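Local coordinates for arylsulfatase (Pseudoalteromonas sp. MB47, PDB 7AJ0), which probably removes sulfate groups from the marine polysaccharide fucoidan in an exo-acting manner, as a calcium-containing hexameric sulfatase, at residues K312-L315 against E316-L319. Residues are numbered along the deposited sequence; the frame is centred on the assembly and turned at random.
Sequences KGQL and ENTL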
ATOM      1  N   LYS A 312      21.893  48.724  22.898  1.00 28.37           N
ATOM      2  CA  LYS A 312      21.095  49.493  23.842  1.00 28.68           C
ATOM      3  C   LYS A 312      21.329  49.081  25.289  1.00 28.76           C
ATOM      4  O   LYS A 312      20.690  49.638  26.187  1.00 29.05           O
ATOM      5  CB  LYS A 312      19.607  49.349  23.503  1.00 28.30           C
ATOM      6  CG  LYS A 312      19.229  49.935  22.154  1.00 28.34           C
ATOM      7  CD  LYS A 312      18.464  51.239  22.310  1.00 37.79           C
ATOM      8  CE  LYS A 312      18.864  52.244  21.241  1.00 42.43           C
ATOM      9  NZ  LYS A 312      17.965  53.433  21.241  1.00 56.75           N
ATOM     10  N   GLY A 313      22.218  48.123  25.538  1.00 28.57           N
ATOM     11  CA  GLY A 313      22.484  47.687  26.893  1.00 28.70           C
ATOM     12  C   GLY A 313      21.329  46.985  27.567  1.00 28.29           C
ATOM     13  O   GLY A 313      21.194  47.071  28.792  1.00 36.70           O
ATOM     14  N   GLN A 314      20.497  46.277  26.801  1.00 27.67           N
ATOM     15  CA  GLN A 314      19.311  45.623  27.340  1.00 35.25           C
ATOM     16  C   GLN A 314      19.353  44.103  27.234  1.00 26.71           C
ATOM     17  O   GLN A 314      18.329  43.452  27.474  1.00 26.35           O
ATOM     18  CB  GLN A 314      18.055  46.145  26.629  1.00 27.18           C
ATOM     19  CG  GLN A 314      17.703  47.580  26.961  1.00 27.81           C
ATOM     20  CD  GLN A 314      17.245  47.747  28.397  1.00 37.47           C
ATOM     21  OE1 GLN A 314      16.396  46.998  28.885  1.00 32.66           O
ATOM     22  NE2 GLN A 314      17.808  48.734  29.084  1.00 45.86           N
ATOM     23  N   LEU A 315      20.499  43.512  26.887  1.00 26.64           N
ATOM     24  CA  LEU A 315      20.548  42.058  26.758  1.00 26.12           C
ATOM     25  C   LEU A 315      20.409  41.380  28.117  1.00 26.15           C
ATOM     26  O   LEU A 315      19.764  40.332  28.234  1.00 27.96           O
ATOM     27  CB  LEU A 315      21.842  41.618  26.082  1.00 26.14           C
ATOM     28  CG  LEU A 315      21.790  41.301  24.587  1.00 25.78           C
ATOM     29  CD1 LEU A 315      23.121  40.699  24.143  1.00 25.86           C
ATOM     30  CD2 LEU A 315      20.643  40.366  24.232  1.00 25.19           C
ATOM     31  N   GLU A 316      21.008  41.962  29.159  1.00 26.69           N
ATOM     32  CA  GLU A 316      20.944  41.350  30.480  1.00 26.80           C
ATOM     33  C   GLU A 316      19.536  41.361  31.056  1.00 26.67           C
ATOM     34  O   GLU A 316      19.255  40.598  31.987  1.00 26.63           O
ATOM     35  CB  GLU A 316      21.895  42.066  31.443  1.00 27.61           C
ATOM     36  CG  GLU A 316      23.367  41.747  31.221  1.00 32.40           C
ATOM     37  CD  GLU A 316      23.972  42.502  30.049  1.00 42.62           C
ATOM     38  OE1 GLU A 316      23.385  43.522  29.623  1.00 48.93           O
ATOM     39  OE2 GLU A 316      25.039  42.075  29.559  1.00 39.86           O
ATOM     40  N   ASN A 317      18.650  42.205  30.531  1.00 26.66           N
ATOM     41  CA  ASN A 317      17.304  42.358  31.069  1.00 26.65           C
ATOM     42  C   ASN A 317      16.241  41.912  30.073  1.00 26.11           C
ATOM     43  O   ASN A 317      15.075  42.300  30.199  1.00 26.16           O
ATOM     44  CB  ASN A 317      17.069  43.813  31.480  1.00 27.25           C
ATOM     45  CG  ASN A 317      15.943  43.962  32.480  1.00 27.46           C
ATOM     46  OD1 ASN A 317      15.747  43.109  33.348  1.00 27.38           O
ATOM     47  ND2 ASN A 317      15.193  45.051  32.365  1.00 27.78           N
ATOM     48  N   THR A 318      16.617  41.102  29.086  1.00 25.65           N
ATOM     49  CA  THR A 318      15.706  40.690  28.028  1.00 25.19           C
ATOM     50  C   THR A 318      15.753  39.178  27.881  1.00 24.70           C
ATOM     51  O   THR A 318      16.808  38.611  27.580  1.00 24.60           O
ATOM     52  CB  THR A 318      16.062  41.362  26.697  1.00 25.18           C
ATOM     53  OG1 THR A 318      16.039  42.785  26.853  1.00 25.70           O
ATOM     54  CG2 THR A 318      15.073  40.954  25.616  1.00 33.47           C
ATOM     55  N   LEU A 319      14.613  38.532  28.100  1.00 24.44           N
ATOM     56  CA  LEU A 319      14.453  37.121  27.776  1.00 23.98           C
ATOM     57  C   LEU A 319      14.140  36.998  26.290  1.00 30.74           C
ATOM     58  O   LEU A 319      13.167  37.587  25.807  1.00 23.66           O
ATOM     59  CB  LEU A 319      13.344  36.510  28.624  1.00 23.92           C
ATOM     60  CG  LEU A 319      12.863  35.107  28.257  1.00 23.47           C
ATOM     61  CD1 LEU A 319      14.002  34.101  28.332  1.00 25.03           C
ATOM     62  CD2 LEU A 319      11.708  34.704  29.168  1.00 23.52           C
TER
HETATM   63  O   HOH W   1      23.381  44.445  26.779  1.00 33.68           O
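Gln314 O takes two hydrogen bonds from residues three and four places ahead. Thr318 OG1 donates to Gln314 O at 2.5 Å, a very short distance whose exact value is doubtful. Asn317 N adds a weak bond to Gln314 O at 3.3 Å. Thr318 places OG1 beside its own backbone N (chi1 -57°), which turns the hydroxyl back to this carbonyl. A second weak backbone bond runs from Thr318 N to Leu315 O at 3.3 Å. The two backbone bonds close overlapping type I beta turns, Gln314-Asn317 and Leu315-Thr318.

One water bridges the turns. It accepts from Leu315 N at 3.0 Å and donates to Glu316 OE1 at 3.0 Å. The Glu316 chain bends at chi2, bringing the carboxylate back to this water. Gln314 and Asn317 run side by side, their amide planes 71° apart, but the amides do not bond to each other. Instead, Asn53 ND2 bonds both Gln314 OE1 and Thr318 OG1, tying the turns to strand 53-59.

Gly313, with positive phi, ends helix 290-311 in a Schellman motif. The turns lead into strand 318-324, parallel to strand 53-59 in the central sheet. Leu315 packs back on helix 290-311, while Asn317 meets helix 31-48.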